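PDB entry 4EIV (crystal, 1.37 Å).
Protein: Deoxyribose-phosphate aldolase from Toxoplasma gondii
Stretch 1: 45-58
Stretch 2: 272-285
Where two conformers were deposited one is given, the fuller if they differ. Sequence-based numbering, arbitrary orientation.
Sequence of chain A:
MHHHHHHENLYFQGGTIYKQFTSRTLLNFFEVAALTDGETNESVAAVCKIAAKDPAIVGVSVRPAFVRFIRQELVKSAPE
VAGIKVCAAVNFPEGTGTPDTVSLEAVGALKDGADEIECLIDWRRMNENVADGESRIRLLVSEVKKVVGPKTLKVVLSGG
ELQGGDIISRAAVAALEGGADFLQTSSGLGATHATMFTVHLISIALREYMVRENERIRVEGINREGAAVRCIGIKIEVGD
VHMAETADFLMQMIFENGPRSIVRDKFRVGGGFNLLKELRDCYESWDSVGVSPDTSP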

ATOM      1  N   ALA A  45      27.161 -11.605   2.327  1.00 33.99           N
ATOM      2  CA  ALA A  45      26.309 -12.785   2.348  1.00 34.56           C
ATOM      3  C   ALA A  45      25.366 -12.748   3.553  1.00 34.24           C
ATOM      4  O   ALA A  45      24.189 -13.064   3.428  1.00 34.59           O
ATOM      5  CB  ALA A  45      27.155 -14.064   2.377  1.00 35.75           C
ATOM      6  N   ALA A  46      25.886 -12.367   4.721  1.00 35.07           N
ATOM      7  CA  ALA A  46      25.072 -12.356   5.945  1.00 35.09           C
ATOM      8  C   ALA A  46      23.892 -11.390   5.827  1.00 33.72           C
ATOM      9  O   ALA A  46      22.761 -11.707   6.182  1.00 34.24           O
ATOM     10  CB  ALA A  46      25.934 -12.010   7.164  1.00 36.08           C
ATOM     11  N   VAL A  47      24.163 -10.212   5.295  1.00 32.97           N
ATOM     12  CA  VAL A  47      23.125  -9.208   5.110  1.00 31.67           C
ATOM     13  C   VAL A  47      22.094  -9.694   4.091  1.00 31.20           C
ATOM     14  O   VAL A  47      20.884  -9.581   4.311  1.00 30.90           O
ATOM     15  CB  VAL A  47      23.755  -7.876   4.655  1.00 31.34           C
ATOM     16  CG1 VAL A  47      22.705  -6.927   4.155  1.00 32.32           C
ATOM     17  CG2 VAL A  47      24.569  -7.271   5.793  1.00 32.71           C
ATOM     18  N   CYS A  48      22.577 -10.232   2.976  1.00 32.03           N
ATOM     19  CA  CYS A  48      21.701 -10.711   1.910  1.00 32.39           C
ATOM     20  C   CYS A  48      20.762 -11.828   2.331  1.00 33.32           C
ATOM     21  O   CYS A  48      19.624 -11.879   1.880  1.00 32.95           O
ATOM     22  CB  CYS A  48      22.507 -11.165   0.690  1.00 33.07           C
ATOM     23  SG  CYS A  48      23.202  -9.800  -0.245  1.00 33.43           S
ATOM     24  N   LYS A  49      21.240 -12.718   3.192  0.50 34.36           N
ATOM     25  CA  LYS A  49      20.419 -13.826   3.661  0.50 35.47           C
ATOM     26  C   LYS A  49      19.209 -13.345   4.451  0.50 34.52           C
ATOM     27  O   LYS A  49      18.103 -13.855   4.259  0.50 35.14           O
ATOM     28  CB  LYS A  49      21.273 -14.798   4.464  0.50 37.12           C
ATOM     29  CG  LYS A  49      22.188 -15.610   3.561  0.50 39.61           C
ATOM     30  CD  LYS A  49      23.251 -16.374   4.321  0.50 41.68           C
ATOM     31  CE  LYS A  49      24.230 -17.038   3.364  0.50 43.44           C
ATOM     32  NZ  LYS A  49      25.373 -17.689   4.068  0.50 46.69           N
ATOM     33  N   ILE A  50      19.408 -12.356   5.322  1.00 33.71           N
ATOM     34  CA  ILE A  50      18.292 -11.794   6.107  1.00 32.68           C
ATOM     35  C   ILE A  50      17.398 -10.924   5.192  1.00 31.18           C
ATOM     36  O   ILE A  50      16.180 -10.950   5.303  1.00 31.24           O
ATOM     37  CB  ILE A  50      18.761 -11.022   7.350  1.00 32.81           C
ATOM     38  CG1 ILE A  50      19.611 -11.934   8.242  1.00 35.75           C
ATOM     39  CG2 ILE A  50      17.560 -10.435   8.104  1.00 32.93           C
ATOM     40  CD1 ILE A  50      18.924 -13.208   8.696  1.00 39.93           C
ATOM     41  N   ALA A  51      18.006 -10.198   4.258  1.00 30.41           N
ATOM     42  CA  ALA A  51      17.245  -9.410   3.286  1.00 29.53           C
ATOM     43  C   ALA A  51      16.299 -10.275   2.441  1.00 30.46           C
ATOM     44  O   ALA A  51      15.135  -9.930   2.244  1.00 29.98           O
ATOM     45  CB  ALA A  51      18.212  -8.646   2.348  1.00 29.54           C
ATOM     46  N   ALA A  52      16.795 -11.431   2.003  1.00 31.17           N
ATOM     47  CA  ALA A  52      16.069 -12.289   1.081  1.00 32.31           C
ATOM     48  C   ALA A  52      15.132 -13.313   1.708  1.00 32.84           C
ATOM     49  O   ALA A  52      14.388 -13.953   0.979  1.00 34.36           O
ATOM     50  CB  ALA A  52      17.059 -13.000   0.142  1.00 33.17           C
ATOM     51  N   LYS A  53      15.165 -13.470   3.030  1.00 32.87           N
ATOM     52  CA  LYS A  53      14.284 -14.413   3.723  1.00 34.27           C
ATOM     53  C   LYS A  53      12.831 -14.002   3.492  1.00 33.67           C
ATOM     54  O   LYS A  53      12.507 -12.820   3.525  1.00 32.29           O
ATOM     55  CB  LYS A  53      14.591 -14.416   5.222  1.00 34.62           C
ATOM     56  CG  LYS A  53      13.827 -15.474   6.027  1.00 38.20           C
ATOM     57  CD  LYS A  53      14.302 -15.482   7.485  1.00 41.94           C
ATOM     58  CE  LYS A  53      13.746 -16.652   8.299  1.00 46.46           C
ATOM     59  NZ  LYS A  53      12.274 -16.664   8.401  1.00 48.86           N
ATOM     60  N   ASP A  54      11.955 -14.979   3.314  1.00 35.36           N
ATOM     61  CA  ASP A  54      10.559 -14.700   3.011  1.00 36.15           C
ATOM     62  C   ASP A  54       9.864 -14.056   4.232  1.00 34.80           C
ATOM     63  O   ASP A  54       9.975 -14.563   5.342  1.00 35.69           O
ATOM     64  CB  ASP A  54       9.901 -16.028   2.605  1.00 38.45           C
ATOM     65  CG  ASP A  54       8.532 -15.862   1.960  1.00 42.77           C
ATOM     66  OD1 ASP A  54       7.845 -14.868   2.205  1.00 46.89           O
ATOM     67  OD2 ASP A  54       8.117 -16.795   1.228  1.00 49.47           O
ATOM     68  N   PRO A  55       9.186 -12.905   4.055  1.00 33.37           N
ATOM     69  CA  PRO A  55       9.018 -12.094   2.851  1.00 32.61           C
ATOM     70  C   PRO A  55      10.237 -11.203   2.605  1.00 31.02           C
ATOM     71  O   PRO A  55      10.686 -10.477   3.492  1.00 30.42           O
ATOM     72  CB  PRO A  55       7.788 -11.250   3.177  1.00 32.20           C
ATOM     73  CG  PRO A  55       7.838 -11.085   4.633  1.00 32.63           C
ATOM     74  CD  PRO A  55       8.342 -12.397   5.157  1.00 33.39           C
ATOM     75  N   ALA A  56      10.747 -11.262   1.388  1.00 31.62           N
ATOM     76  CA  ALA A  56      11.939 -10.508   1.040  1.00 30.02           C
ATOM     77  C   ALA A  56      11.703  -9.012   1.057  1.00 29.18           C
ATOM     78  O   ALA A  56      10.612  -8.525   0.726  1.00 29.52           O
ATOM     79  CB  ALA A  56      12.425 -10.909  -0.337  1.00 30.97           C
ATOM     80  N   ILE A  57      12.750  -8.290   1.420  1.00 27.51           N
ATOM     81  CA  ILE A  57      12.721  -6.837   1.347  1.00 27.03           C
ATOM     82  C   ILE A  57      12.957  -6.423  -0.108  1.00 26.59           C
ATOM     83  O   ILE A  57      13.077  -7.285  -0.997  1.00 28.72           O
ATOM     84  CB  ILE A  57      13.734  -6.181   2.299  1.00 26.33           C
ATOM     85  CG1 ILE A  57      15.190  -6.481   1.919  1.00 26.28           C
ATOM     86  CG2 ILE A  57      13.410  -6.563   3.753  1.00 26.76           C
ATOM     87  CD1 ILE A  57      16.231  -5.670   2.670  1.00 27.90           C
ATOM     88  N   VAL A  58      13.037  -5.117  -0.372  1.00 26.05           N
ATOM     89  CA  VAL A  58      13.195  -4.684  -1.762  1.00 25.93           C
ATOM     90  C   VAL A  58      14.586  -5.024  -2.325  1.00 26.93           C
ATOM     91  O   VAL A  58      14.712  -5.528  -3.425  1.00 28.33           O
ATOM     92  CB  VAL A  58      12.958  -3.153  -1.920  1.00 25.49           C
ATOM     93  CG1 VAL A  58      13.078  -2.748  -3.374  1.00 27.24           C
ATOM     94  CG2 VAL A  58      11.575  -2.756  -1.357  1.00 26.68           C
ATOM     95  N   GLY A 272      20.226   0.150   8.147  1.00 27.32           N
ATOM     96  CA  GLY A 272      21.253  -0.822   8.465  1.00 28.40           C
ATOM     97  C   GLY A 272      20.762  -2.216   8.760  1.00 28.72           C
ATOM     98  O   GLY A 272      19.560  -2.474   8.882  1.00 28.33           O
ATOM     99  N   PHE A 273      21.730  -3.103   8.898  1.00 29.35           N
ATOM    100  CA  PHE A 273      21.496  -4.509   9.176  1.00 30.18           C
ATOM    101  C   PHE A 273      20.780  -4.725  10.498  1.00 29.92           C
ATOM    102  O   PHE A 273      19.877  -5.554  10.572  1.00 30.16           O
ATOM    103  CB  PHE A 273      22.856  -5.231   9.114  1.00 31.38           C
ATOM    104  CG  PHE A 273      22.793  -6.733   9.180  1.00 33.84           C
ATOM    105  CD1 PHE A 273      21.738  -7.456   8.632  1.00 34.51           C
ATOM    106  CD2 PHE A 273      23.880  -7.433   9.682  1.00 36.59           C
ATOM    107  CE1 PHE A 273      21.731  -8.843   8.677  1.00 36.06           C
ATOM    108  CE2 PHE A 273      23.878  -8.813   9.720  1.00 38.51           C
ATOM    109  CZ  PHE A 273      22.795  -9.518   9.209  1.00 38.92           C
ATOM    110  N   ASN A 274      21.185  -4.013  11.551  1.00 30.43           N
ATOM    111  CA  ASN A 274      20.510  -4.155  12.841  1.00 30.52           C
ATOM    112  C   ASN A 274      19.024  -3.761  12.753  1.00 29.83           C
ATOM    113  O   ASN A 274      18.169  -4.460  13.309  1.00 30.23           O
ATOM    114  CB  ASN A 274      21.244  -3.400  13.948  1.00 32.42           C
ATOM    115  CG  ASN A 274      22.584  -4.034  14.297  1.00 35.70           C
ATOM    116  OD1 ASN A 274      22.777  -5.246  14.143  1.00 38.96           O
ATOM    117  ND2 ASN A 274      23.508  -3.219  14.795  1.00 41.69           N
ATOM    118  N   LEU A 275      18.715  -2.706  11.994  1.00 28.92           N
ATOM    119  CA  LEU A 275      17.308  -2.318  11.814  1.00 27.83           C
ATOM    120  C   LEU A 275      16.553  -3.412  11.057  1.00 27.70           C
ATOM    121  O   LEU A 275      15.434  -3.765  11.416  1.00 27.45           O
ATOM    122  CB  LEU A 275      17.176  -0.949  11.143  1.00 27.39           C
ATOM    123  CG  LEU A 275      15.764  -0.454  10.779  1.00 26.92           C
ATOM    124  CD1 LEU A 275      14.848  -0.412  12.013  1.00 28.57           C
ATOM    125  CD2 LEU A 275      15.876   0.933  10.187  1.00 28.08           C
ATOM    126  N   LEU A 276      17.149  -3.928   9.986  1.00 27.38           N
ATOM    127  CA  LEU A 276      16.540  -5.026   9.240  1.00 27.79           C
ATOM    128  C   LEU A 276      16.201  -6.197  10.157  1.00 28.47           C
ATOM    129  O   LEU A 276      15.093  -6.745  10.108  1.00 28.93           O
ATOM    130  CB  LEU A 276      17.459  -5.487   8.102  1.00 28.43           C
ATOM    131  CG  LEU A 276      17.003  -6.736   7.351  1.00 29.22           C
ATOM    132  CD1 LEU A 276      15.574  -6.549   6.794  1.00 28.78           C
ATOM    133  CD2 LEU A 276      18.009  -7.112   6.276  1.00 28.48           C
ATOM    134  N   LYS A 277      17.145  -6.580  11.015  1.00 29.92           N
ATOM    135  CA  LYS A 277      16.900  -7.670  11.943  1.00 31.69           C
ATOM    136  C   LYS A 277      15.791  -7.337  12.955  1.00 31.19           C
ATOM    137  O   LYS A 277      14.989  -8.195  13.261  1.00 32.22           O
ATOM    138  CB  LYS A 277      18.194  -8.107  12.631  1.00 32.73           C
ATOM    139  CG  LYS A 277      19.166  -8.824  11.653  1.00 35.29           C
ATOM    140  CD  LYS A 277      20.470  -9.313  12.285  1.00 39.93           C
ATOM    141  CE  LYS A 277      21.428  -8.170  12.576  1.00 41.45           C
ATOM    142  NZ  LYS A 277      22.723  -8.681  13.096  1.00 45.17           N
ATOM    143  N   GLU A 278      15.722  -6.090  13.418  1.00 30.12           N
ATOM    144  CA  GLU A 278      14.653  -5.677  14.322  1.00 30.19           C
ATOM    145  C   GLU A 278      13.297  -5.834  13.627  1.00 29.66           C
ATOM    146  O   GLU A 278      12.340  -6.357  14.197  1.00 30.08           O
ATOM    147  CB  GLU A 278      14.827  -4.219  14.771  1.00 30.37           C
ATOM    148  CG  GLU A 278      13.743  -3.796  15.788  1.00 31.34           C
ATOM    149  CD  GLU A 278      13.794  -2.335  16.211  1.00 34.57           C
ATOM    150  OE1 GLU A 278      14.536  -1.535  15.617  1.00 34.74           O
ATOM    151  OE2 GLU A 278      13.093  -2.002  17.186  1.00 36.42           O
ATOM    152  N   LEU A 279      13.232  -5.422  12.370  1.00 28.92           N
ATOM    153  CA  LEU A 279      11.983  -5.501  11.624  1.00 29.23           C
ATOM    154  C   LEU A 279      11.564  -6.951  11.433  1.00 29.90           C
ATOM    155  O   LEU A 279      10.410  -7.313  11.688  1.00 30.42           O
ATOM    156  CB  LEU A 279      12.122  -4.840  10.255  1.00 28.34           C
ATOM    157  CG  LEU A 279      12.406  -3.334  10.230  1.00 28.21           C
ATOM    158  CD1 LEU A 279      12.609  -2.866   8.790  1.00 30.00           C
ATOM    159  CD2 LEU A 279      11.303  -2.535  10.904  1.00 29.34           C
ATOM    160  N   ARG A 280      12.506  -7.778  10.991  1.00 31.11           N
ATOM    161  CA  ARG A 280      12.192  -9.163  10.690  1.00 32.76           C
ATOM    162  C   ARG A 280      11.822  -9.940  11.952  1.00 33.17           C
ATOM    163  O   ARG A 280      10.867 -10.734  11.944  1.00 33.99           O
ATOM    164  CB  ARG A 280      13.302  -9.835   9.878  1.00 34.87           C
ATOM    165  CG  ARG A 280      12.741 -11.045   9.184  1.00 36.91           C
ATOM    166  CD  ARG A 280      13.636 -11.650   8.167  1.00 36.16           C
ATOM    167  NE  ARG A 280      13.844 -10.906   6.922  1.00 31.90           N
ATOM    168  CZ  ARG A 280      12.946 -10.736   5.951  1.00 29.55           C
ATOM    169  NH1 ARG A 280      11.664 -11.082   6.095  1.00 30.43           N
ATOM    170  NH2 ARG A 280      13.320 -10.141   4.844  1.00 29.79           N
ATOM    171  N   ASP A 281      12.535  -9.694  13.050  1.00 33.51           N
ATOM    172  CA  ASP A 281      12.215 -10.336  14.319  1.00 35.03           C
ATOM    173  C   ASP A 281      10.792  -9.991  14.766  1.00 33.88           C
ATOM    174  O   ASP A 281      10.049 -10.850  15.251  1.00 34.88           O
ATOM    175  CB  ASP A 281      13.247  -9.966  15.393  1.00 35.90           C
ATOM    176  CG  ASP A 281      14.628 -10.606  15.133  1.00 39.57           C
ATOM    177  OD1 ASP A 281      14.777 -11.424  14.191  1.00 41.33           O
ATOM    178  OD2 ASP A 281      15.578 -10.283  15.873  1.00 42.16           O
ATOM    179  N   CYS A 282      10.412  -8.732  14.583  0.50 32.45           N
ATOM    180  CA  CYS A 282       9.090  -8.274  14.956  0.50 31.91           C
ATOM    181  C   CYS A 282       8.023  -8.971  14.114  0.50 31.58           C
ATOM    182  O   CYS A 282       7.064  -9.531  14.646  0.50 32.53           O
ATOM    183  CB  CYS A 282       8.992  -6.763  14.782  0.50 30.82           C
ATOM    184  SG  CYS A 282       7.405  -6.083  15.305  0.50 31.82           S
ATOM    185  N   TYR A 283       8.186  -8.933  12.797  1.00 30.82           N
ATOM    186  CA  TYR A 283       7.235  -9.574  11.908  1.00 30.72           C
ATOM    187  C   TYR A 283       7.078 -11.068  12.160  1.00 32.01           C
ATOM    188  O   TYR A 283       5.951 -11.597  12.169  1.00 31.72           O
ATOM    189  CB  TYR A 283       7.594  -9.358  10.441  1.00 29.69           C
ATOM    190  CG  TYR A 283       6.748 -10.221   9.557  1.00 30.98           C
ATOM    191  CD1 TYR A 283       5.386  -9.979   9.433  1.00 30.26           C
ATOM    192  CD2 TYR A 283       7.286 -11.331   8.903  1.00 30.54           C
ATOM    193  CE1 TYR A 283       4.579 -10.795   8.665  1.00 29.92           C
ATOM    194  CE2 TYR A 283       6.483 -12.159   8.122  1.00 31.86           C
ATOM    195  CZ  TYR A 283       5.126 -11.881   8.012  1.00 31.02           C
ATOM    196  OH  TYR A 283       4.323 -12.660   7.229  1.00 32.77           O
ATOM    197  N   GLU A 284       8.199 -11.740  12.408  1.00 33.11           N
ATOM    198  CA  GLU A 284       8.172 -13.184  12.635  1.00 34.80           C
ATOM    199  C   GLU A 284       7.430 -13.590  13.906  1.00 35.55           C
ATOM    200  O   GLU A 284       7.112 -14.756  14.072  1.00 36.57           O
ATOM    201  CB  GLU A 284       9.590 -13.763  12.581  1.00 36.20           C
ATOM    202  CG  GLU A 284      10.138 -13.766  11.155  1.00 37.89           C
ATOM    203  CD  GLU A 284      11.576 -14.211  11.047  1.00 41.54           C
ATOM    204  OE1 GLU A 284      12.197 -14.515  12.093  1.00 46.52           O
ATOM    205  OE2 GLU A 284      12.085 -14.264   9.902  1.00 43.60           O
ATOM    206  N   SER A 285       7.142 -12.644  14.794  1.00 34.95           N
ATOM    207  CA  SER A 285       6.351 -12.951  15.982  1.00 35.08           C
ATOM    208  C   SER A 285       4.840 -13.040  15.690  1.00 34.69           C
ATOM    209  O   SER A 285       4.077 -13.497  16.538  1.00 35.52           O
ATOM    210  CB  SER A 285       6.630 -11.958  17.112  1.00 35.66           C
ATOM    211  OG  SER A 285       6.159 -10.654  16.849  1.00 33.17           O
TER
HETATM  212  O   HOH W   1      10.555 -13.016   7.888  1.00 40.46           O

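Helices 45-52 and 273-284 run in nearly the same direction, their axes inclined by 30° and 10.3 Å apart at closest approach. The nearest backbone pair is Val47 CA to Phe273 CA, 6.4 Å; after the helix, the first stretch continues past the later turns of the second as a loop.

Phe273 adopts a t rotamer (chi1 -172°) that lays its ring against the first helix. Val47 CG2 stands 3.9 Å from the centroid of the Phe273 ring and 14° off the ring normal, a CH-pi contact over the face, while Ile50 CG1 approaches Phe273 CE1 at the ring edge, 3.8 Å. With chi1 and chi2 both m, Ile50 is a knob in a hole formed by Phe273, Leu276, Lys277 and Arg280; its CG2 lies 3.8 Å from Leu276 CG. Leu276 (t, p) packs against Ala51 and Ile57: its CD2 is 4.2 Å from Ala51 CB, and its CD1 is 3.7 Å from Ile57 CG2.

Arg280 dominates the polar end. Its chain is extended through chi2 (t, t), then turns at chi3 (-71°) and chi4 (-71°), a course that brings the guanidinium in among backbone carbonyls. Pro55 O receives hydrogen bonds from Arg280 NH1 (2.8 Å, 150°) and Arg280 NH2 (3.0 Å, 142°). Ile50 O is reached by Arg280 NE at 2.8 Å and Arg280 NH2 at 3.0 Å, but angles of 128° and 127° make both bonds weak. Lys53 O sits over the guanidinium face, 3.1 Å from Arg280 NH2, where the angle is too poor for a hydrogen bond.

Following the cis peptide bond, Pro55 CD packs 3.5 Å from Tyr283 CE2. Lys53, t through chi3 and m at chi4, extends its NZ to Glu284 OE2 (2.8 Å), a salt bridge. One water links Asp54 O, Arg280 NH1 and Glu284 OE2.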